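Long-range contacts in enterobactin biosynthesis protein YbdZ (Escherichia coli, PDB 5JA1), which binds the nonribosomal peptide synthetase EntF and is required for its amino acid adenylation, supporting biosynthesis of the siderophore enterobactin: residues A15-L19 and W29-L35; I18-A22 and P36-D40. Residues are numbered along the deposited sequence.

In the fold
A small sheet can be organised around one strand that serves two neighbours, and YbdZ illustrates the principle. Both contacts start from the strand 16-20, share I18 and L19, and have centres about 11 Å apart. Contact 1 pairs this strand with 26-30 along one edge; contact 2, reached further along the chain, pairs it with the start of 40-42 along the other, giving the antiparallel order 26-30, 16-20, 40-42. The segments 29-35 and 36-40 are consecutive and carry the chain between the outer strands, and the contacts meet where W29 packs on P36. Residues of both contacts touch EntF, so the same connection also contributes to the partner interface.

Contact 1 of 2, residues A15-L19 and W29-L35; sequences AFYIL and WPQQCVL
L19, W29, Y17 and L35 form the apolar centre where the β hairpin of strands 16-20 and 26-30, part of the three-stranded sheet of this MbtH-like protein, is joined by the loop that follows it. CD1 of L19 rests 3.7 Å from CB of W29, and CD2 of L19 lies 4.3 Å from CD2 of L35. That same L35 methyl sits over a face of the Y17 ring in a CH-pi contact, 4.0 Å from the centroid and 20° off the normal; Y17 (chi1 m, chi2 -91°) presents its ring to the returning loop. W29, with chi1 t, starts on the same face as Y17 but swings its indole away, where it packs against an apolar side chain of EntF. On the reverse face, F16 (chi1 m) places CE1 3.9 Å from CB of P30 and reaches the helix 48-58.

The backbone register is antiparallel: F16 faces P30 as a non-hydrogen-bonded pair (CA-CA 4.4 Å), and Y17 faces W29 as a hydrogen-bonded pair (CA-CA 4.9 Å). Y17 N donates to W29 O at 2.7 Å, and W29 N to Y17 O at 3.1 Å. A type I turn from P30 to C33, with C33 N bonded to P30 O at 3.1 Å, then bends the chain off the strand. W29 NE1 makes weak hydrogen bonds to V34 O (3.0 Å) and C33 O (3.3 Å) as the loop passes the indole. At the polar edge Q31 N donates to A15 O at 3.0 Å, while Q31 OE1 lies 3.3 Å from CB of A15.

Contact 2 of 2, residues I18-A22 and P36-D40; sequences ILRNA and PAGWD
Two backbone hydrogen bonds set the register. D40 N donates to R20 O at 2.9 Å in an essentially linear bond, and R20 N donates to D40 O, also at 2.9 Å but with a more bent angle of 136°. R20 and D40 are therefore an antiparallel hydrogen-bonded pair, CA-CA 5.2 Å, whose side chains leave from the same face of the sheet. CA-H...O contacts flank the pair: L19 CA lies 3.1 Å from D40 O, and W39 CA lies 3.6 Å from R20 O.

Ahead of D40, a type II turn from P36 to W39 redirects the loop. G38 takes a left-handed conformation (phi 89°, psi 5°), in which a CB would collide with the carbonyl oxygen of A37, which explains the glycine. This is how the connection from strand 26-30 enters strand 40-42 on the far side of the central strand 16-20, completing the antiparallel order 26-30, 16-20, 40-42.

On the face opposite R20 and D40, the W39 indole (chi1 m, chi2 75°) turns one face to the N21 side chain. CB of N21, in the p rotamer, stands 3.8 Å from the centroid of the six-membered ring and 6° off its normal, a CH-pi contact directly over the face; N21 OD1 accepts a hydrogen bond from the backbone N of Q25. L19 fills the neighbouring space, its CB 3.8 Å from CB of W39 and its CD1 3.7 Å from CD of P36. P36, A37 and W39 also pack on apolar side chains of EntF, to which A37 is joined by backbone hydrogen bonding.

Contact 1 of 2, residues A15-L19 and W29-L35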
ATOM      1  N   ALA B  15     -20.199 -19.503  13.434  1.00 26.69           N
ATOM      2  CA  ALA B  15     -20.299 -19.628  14.879  1.00 26.45           C
ATOM      3  C   ALA B  15     -18.921 -19.438  15.498  1.00 34.30           C
ATOM      4  O   ALA B  15     -17.900 -19.781  14.896  1.00 33.11           O
ATOM      5  CB  ALA B  15     -20.874 -20.989  15.276  1.00 27.86           C
ATOM      6  N   PHE B  16     -18.896 -18.884  16.707  1.00 31.55           N
ATOM      7  CA  PHE B  16     -17.635 -18.518  17.339  1.00 32.36           C
ATOM      8  C   PHE B  16     -17.674 -18.811  18.829  1.00 33.24           C
ATOM      9  O   PHE B  16     -18.625 -18.426  19.516  1.00 37.23           O
ATOM     10  CB  PHE B  16     -17.323 -17.033  17.120  1.00 28.62           C
ATOM     11  CG  PHE B  16     -17.122 -16.662  15.681  1.00 26.97           C
ATOM     12  CD1 PHE B  16     -15.879 -16.793  15.086  1.00 25.20           C
ATOM     13  CD2 PHE B  16     -18.175 -16.178  14.924  1.00 22.94           C
ATOM     14  CE1 PHE B  16     -15.689 -16.449  13.758  1.00 21.22           C
ATOM     15  CE2 PHE B  16     -17.993 -15.834  13.598  1.00 23.58           C
ATOM     16  CZ  PHE B  16     -16.749 -15.968  13.014  1.00 21.76           C
ATOM     17  N   TYR B  17     -16.638 -19.488  19.320  1.00 23.22           N
ATOM     18  CA  TYR B  17     -16.379 -19.513  20.749  1.00 23.66           C
ATOM     19  C   TYR B  17     -15.992 -18.118  21.229  1.00 30.40           C
ATOM     20  O   TYR B  17     -15.637 -17.235  20.443  1.00 21.73           O
ATOM     21  CB  TYR B  17     -15.241 -20.478  21.092  1.00 32.23           C
ATOM     22  CG  TYR B  17     -15.465 -21.932  20.751  1.00 33.77           C
ATOM     23  CD1 TYR B  17     -16.037 -22.801  21.672  1.00 36.30           C
ATOM     24  CD2 TYR B  17     -15.066 -22.447  19.525  1.00 32.50           C
ATOM     25  CE1 TYR B  17     -16.228 -24.136  21.371  1.00 43.86           C
ATOM     26  CE2 TYR B  17     -15.253 -23.782  19.216  1.00 40.53           C
ATOM     27  CZ  TYR B  17     -15.834 -24.622  20.141  1.00 48.60           C
ATOM     28  OH  TYR B  17     -16.021 -25.950  19.835  1.00 55.68           O
ATOM     29  N   ILE B  18     -16.050 -17.927  22.542  1.00 23.62           N
ATOM     30  CA  ILE B  18     -15.480 -16.753  23.190  1.00 30.96           C
ATOM     31  C   ILE B  18     -14.491 -17.249  24.232  1.00 23.04           C
ATOM     32  O   ILE B  18     -14.881 -17.911  25.202  1.00 24.57           O
ATOM     33  CB  ILE B  18     -16.552 -15.851  23.819  1.00 27.58           C
ATOM     34  CG1 ILE B  18     -17.551 -15.401  22.751  1.00 24.34           C
ATOM     35  CG2 ILE B  18     -15.902 -14.643  24.477  1.00 23.53           C
ATOM     36  CD1 ILE B  18     -18.530 -14.350  23.224  1.00 40.97           C
ATOM     37  N   LEU B  19     -13.215 -16.945  24.022  1.00 21.67           N
ATOM     38  CA  LEU B  19     -12.131 -17.440  24.855  1.00 24.97           C
ATOM     39  C   LEU B  19     -11.583 -16.323  25.735  1.00 27.86           C
ATOM     40  O   LEU B  19     -11.819 -15.137  25.492  1.00 31.35           O
ATOM     41  CB  LEU B  19     -11.012 -18.030  23.992  1.00 21.93           C
ATOM     42  CG  LEU B  19     -11.445 -18.980  22.869  1.00 20.64           C
ATOM     43  CD1 LEU B  19     -10.229 -19.541  22.155  1.00 19.81           C
ATOM     44  CD2 LEU B  19     -12.327 -20.103  23.399  1.00 22.26           C
ATOM     45  N   TRP B  29     -13.134 -17.338  18.634  1.00 26.86           N
ATOM     46  CA  TRP B  29     -12.489 -18.422  17.917  1.00 26.74           C
ATOM     47  C   TRP B  29     -13.533 -19.136  17.068  1.00 25.49           C
ATOM     48  O   TRP B  29     -14.588 -19.537  17.591  1.00 20.77           O
ATOM     49  CB  TRP B  29     -11.798 -19.413  18.858  1.00 19.09           C
ATOM     50  CG  TRP B  29     -10.819 -20.277  18.133  1.00 18.76           C
ATOM     51  CD1 TRP B  29     -10.963 -21.598  17.822  1.00 24.93           C
ATOM     52  CD2 TRP B  29      -9.553 -19.873  17.596  1.00 21.28           C
ATOM     53  NE1 TRP B  29      -9.858 -22.045  17.137  1.00 25.08           N
ATOM     54  CE2 TRP B  29      -8.978 -21.004  16.985  1.00 24.80           C
ATOM     55  CE3 TRP B  29      -8.848 -18.666  17.581  1.00 21.56           C
ATOM     56  CZ2 TRP B  29      -7.731 -20.966  16.365  1.00 17.71           C
ATOM     57  CZ3 TRP B  29      -7.608 -18.628  16.963  1.00 16.75           C
ATOM     58  CH2 TRP B  29      -7.063 -19.771  16.364  1.00 17.19           C
ATOM     59  N   PRO B  30     -13.286 -19.306  15.772  1.00 21.98           N
ATOM     60  CA  PRO B  30     -14.274 -19.965  14.913  1.00 26.82           C
ATOM     61  C   PRO B  30     -14.460 -21.423  15.305  1.00 28.19           C
ATOM     62  O   PRO B  30     -13.501 -22.126  15.632  1.00 20.89           O
ATOM     63  CB  PRO B  30     -13.674 -19.827  13.508  1.00 31.07           C
ATOM     64  CG  PRO B  30     -12.213 -19.643  13.736  1.00 26.20           C
ATOM     65  CD  PRO B  30     -12.072 -18.916  15.037  1.00 18.55           C
ATOM     66  N   GLN B  31     -15.719 -21.864  15.275  1.00 31.93           N
ATOM     67  CA  GLN B  31     -16.062 -23.211  15.720  1.00 26.83           C
ATOM     68  C   GLN B  31     -15.302 -24.279  14.943  1.00 30.47           C
ATOM     69  O   GLN B  31     -14.995 -25.344  15.491  1.00 34.50           O
ATOM     70  CB  GLN B  31     -17.571 -23.424  15.590  1.00 25.29           C
ATOM     71  CG  GLN B  31     -18.074 -24.759  16.112  1.00 39.02           C
ATOM     72  CD  GLN B  31     -19.554 -24.960  15.851  1.00 48.88           C
ATOM     73  OE1 GLN B  31     -20.162 -24.225  15.073  1.00 47.83           O
ATOM     74  NE2 GLN B  31     -20.143 -25.957  16.504  1.00 54.95           N
ATOM     75  N   GLN B  32     -14.972 -24.010  13.682  1.00 23.02           N
ATOM     76  CA  GLN B  32     -14.384 -25.017  12.807  1.00 23.23           C
ATOM     77  C   GLN B  32     -12.882 -25.188  12.996  1.00 42.49           C
ATOM     78  O   GLN B  32     -12.283 -26.020  12.304  1.00 42.70           O
ATOM     79  CB  GLN B  32     -14.677 -24.668  11.344  1.00 23.43           C
ATOM     80  CG  GLN B  32     -14.047 -23.369  10.858  1.00 22.38           C
ATOM     81  CD  GLN B  32     -14.866 -22.142  11.206  1.00 34.57           C
ATOM     82  OE1 GLN B  32     -15.675 -22.158  12.136  1.00 39.22           O
ATOM     83  NE2 GLN B  32     -14.663 -21.066  10.455  1.00 38.05           N
ATOM     84  N   CYS B  33     -12.258 -24.446  13.905  1.00 35.79           N
ATOM     85  CA  CYS B  33     -10.815 -24.491  14.078  1.00 37.70           C
ATOM     86  C   CYS B  33     -10.451 -25.103  15.425  1.00 34.80           C
ATOM     87  O   CYS B  33     -11.199 -24.991  16.401  1.00 28.84           O
ATOM     88  CB  CYS B  33     -10.207 -23.090  13.960  1.00 41.93           C
ATOM     89  SG  CYS B  33     -10.498 -22.308  12.357  1.00 54.72           S
ATOM     90  N   VAL B  34      -9.290 -25.756  15.461  1.00 36.96           N
ATOM     91  CA  VAL B  34      -8.803 -26.359  16.694  1.00 33.92           C
ATOM     92  C   VAL B  34      -8.501 -25.273  17.720  1.00 35.15           C
ATOM     93  O   VAL B  34      -7.852 -24.271  17.408  1.00 32.52           O
ATOM     94  CB  VAL B  34      -7.557 -27.198  16.420  1.00 21.93           C
ATOM     95  N   LEU B  35      -8.976 -25.478  18.947  1.00 32.12           N
ATOM     96  CA  LEU B  35      -8.874 -24.447  19.969  1.00 36.49           C
ATOM     97  C   LEU B  35      -7.411 -24.171  20.312  1.00 29.76           C
ATOM     98  O   LEU B  35      -6.597 -25.100  20.365  1.00 28.53           O
ATOM     99  CB  LEU B  35      -9.631 -24.859  21.229  1.00 40.73           C
ATOM    100  CG  LEU B  35     -11.157 -24.821  21.143  1.00 35.52           C
ATOM    101  CD1 LEU B  35     -11.768 -25.277  22.454  1.00 36.81           C
ATOM    102  CD2 LEU B  35     -11.643 -23.428  20.777  1.00 28.67           C
TER

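Contact 2 of 2, residues I18-A22 and P36-D40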
ATOM      1  N   ILE B  18     -16.050 -17.927  22.542  1.00 23.62           N
ATOM      2  CA  ILE B  18     -15.480 -16.753  23.190  1.00 30.96           C
ATOM      3  C   ILE B  18     -14.491 -17.249  24.232  1.00 23.04           C
ATOM      4  O   ILE B  18     -14.881 -17.911  25.202  1.00 24.57           O
ATOM      5  CB  ILE B  18     -16.552 -15.851  23.819  1.00 27.58           C
ATOM      6  CG1 ILE B  18     -17.551 -15.401  22.751  1.00 24.34           C
ATOM      7  CG2 ILE B  18     -15.902 -14.643  24.477  1.00 23.53           C
ATOM      8  CD1 ILE B  18     -18.530 -14.350  23.224  1.00 40.97           C
ATOM      9  N   LEU B  19     -13.215 -16.945  24.022  1.00 21.67           N
ATOM     10  CA  LEU B  19     -12.131 -17.440  24.855  1.00 24.97           C
ATOM     11  C   LEU B  19     -11.583 -16.323  25.735  1.00 27.86           C
ATOM     12  O   LEU B  19     -11.819 -15.137  25.492  1.00 31.35           O
ATOM     13  CB  LEU B  19     -11.012 -18.030  23.992  1.00 21.93           C
ATOM     14  CG  LEU B  19     -11.445 -18.980  22.869  1.00 20.64           C
ATOM     15  CD1 LEU B  19     -10.229 -19.541  22.155  1.00 19.81           C
ATOM     16  CD2 LEU B  19     -12.327 -20.103  23.399  1.00 22.26           C
ATOM     17  N   ARG B  20     -10.839 -16.720  26.765  1.00 26.23           N
ATOM     18  CA  ARG B  20     -10.295 -15.772  27.728  1.00 31.69           C
ATOM     19  C   ARG B  20      -8.961 -16.289  28.245  1.00 31.55           C
ATOM     20  O   ARG B  20      -8.849 -17.464  28.604  1.00 41.28           O
ATOM     21  CB  ARG B  20     -11.265 -15.554  28.895  1.00 36.12           C
ATOM     22  CG  ARG B  20     -10.750 -14.610  29.967  1.00 34.28           C
ATOM     23  CD  ARG B  20     -11.675 -14.596  31.173  1.00 44.72           C
ATOM     24  NE  ARG B  20     -11.249 -13.624  32.175  1.00 52.75           N
ATOM     25  CZ  ARG B  20     -10.365 -13.876  33.136  1.00 55.71           C
ATOM     26  NH1 ARG B  20      -9.807 -15.075  33.230  1.00 59.26           N
ATOM     27  NH2 ARG B  20     -10.039 -12.929  34.004  1.00 54.57           N
ATOM     28  N   ASN B  21      -7.963 -15.411  28.288  1.00 21.77           N
ATOM     29  CA  ASN B  21      -6.634 -15.769  28.755  1.00 26.02           C
ATOM     30  C   ASN B  21      -6.475 -15.382  30.225  1.00 34.90           C
ATOM     31  O   ASN B  21      -7.432 -14.985  30.897  1.00 40.84           O
ATOM     32  CB  ASN B  21      -5.568 -15.117  27.869  1.00 29.38           C
ATOM     33  CG  ASN B  21      -5.712 -13.605  27.781  1.00 34.53           C
ATOM     34  OD1 ASN B  21      -6.342 -12.971  28.628  1.00 41.27           O
ATOM     35  ND2 ASN B  21      -5.120 -13.019  26.748  1.00 38.41           N
ATOM     36  N   ALA B  22      -5.246 -15.494  30.735  1.00 36.70           N
ATOM     37  CA  ALA B  22      -4.992 -15.165  32.135  1.00 38.33           C
ATOM     38  C   ALA B  22      -5.091 -13.667  32.391  1.00 42.59           C
ATOM     39  O   ALA B  22      -5.438 -13.253  33.503  1.00 48.82           O
ATOM     40  CB  ALA B  22      -3.617 -15.684  32.556  1.00 34.93           C
ATOM     41  N   PRO B  36      -7.048 -22.912  20.541  1.00 27.31           N
ATOM     42  CA  PRO B  36      -5.656 -22.584  20.858  1.00 25.78           C
ATOM     43  C   PRO B  36      -5.349 -22.771  22.334  1.00 26.71           C
ATOM     44  O   PRO B  36      -6.219 -22.652  23.200  1.00 29.00           O
ATOM     45  CB  PRO B  36      -5.551 -21.108  20.457  1.00 25.69           C
ATOM     46  CG  PRO B  36      -6.927 -20.575  20.696  1.00 28.65           C
ATOM     47  CD  PRO B  36      -7.882 -21.706  20.386  1.00 27.41           C
ATOM     48  N   ALA B  37      -4.081 -23.061  22.609  1.00 22.77           N
ATOM     49  CA  ALA B  37      -3.636 -23.296  23.974  1.00 23.77           C
ATOM     50  C   ALA B  37      -3.436 -21.979  24.715  1.00 21.77           C
ATOM     51  O   ALA B  37      -3.084 -20.955  24.123  1.00 32.90           O
ATOM     52  CB  ALA B  37      -2.337 -24.105  23.985  1.00 23.04           C
ATOM     53  N   GLY B  38      -3.664 -22.020  26.025  1.00 22.95           N
ATOM     54  CA  GLY B  38      -3.560 -20.848  26.867  1.00 32.86           C
ATOM     55  C   GLY B  38      -4.834 -20.044  27.006  1.00 38.86           C
ATOM     56  O   GLY B  38      -4.807 -18.975  27.630  1.00 34.19           O
ATOM     57  N   TRP B  39      -5.945 -20.521  26.449  1.00 38.98           N
ATOM     58  CA  TRP B  39      -7.216 -19.813  26.495  1.00 28.75           C
ATOM     59  C   TRP B  39      -8.297 -20.744  27.021  1.00 34.83           C
ATOM     60  O   TRP B  39      -8.328 -21.931  26.681  1.00 30.78           O
ATOM     61  CB  TRP B  39      -7.606 -19.283  25.110  1.00 20.75           C
ATOM     62  CG  TRP B  39      -6.648 -18.271  24.572  1.00 22.75           C
ATOM     63  CD1 TRP B  39      -5.408 -18.511  24.056  1.00 30.36           C
ATOM     64  CD2 TRP B  39      -6.850 -16.857  24.492  1.00 25.67           C
ATOM     65  NE1 TRP B  39      -4.824 -17.330  23.664  1.00 32.11           N
ATOM     66  CE2 TRP B  39      -5.689 -16.299  23.922  1.00 23.59           C
ATOM     67  CE3 TRP B  39      -7.900 -16.006  24.850  1.00 30.18           C
ATOM     68  CZ2 TRP B  39      -5.551 -14.931  23.698  1.00 25.02           C
ATOM     69  CZ3 TRP B  39      -7.761 -14.649  24.628  1.00 21.87           C
ATOM     70  CH2 TRP B  39      -6.595 -14.125  24.058  1.00 17.49           C
ATOM     71  N   ASP B  40      -9.177 -20.201  27.856  1.00 43.06           N
ATOM     72  CA  ASP B  40     -10.304 -20.944  28.399  1.00 46.11           C
ATOM     73  C   ASP B  40     -11.569 -20.612  27.620  1.00 39.92           C
ATOM     74  O   ASP B  40     -11.784 -19.464  27.225  1.00 38.00           O
ATOM     75  CB  ASP B  40     -10.520 -20.624  29.880  1.00 50.86           C
ATOM     76  CG  ASP B  40      -9.374 -21.089  30.752  1.00 56.82           C
ATOM     77  OD1 ASP B  40      -8.547 -21.894  30.274  1.00 64.66           O
ATOM     78  OD2 ASP B  40      -9.308 -20.656  31.922  1.00 54.11           O
TER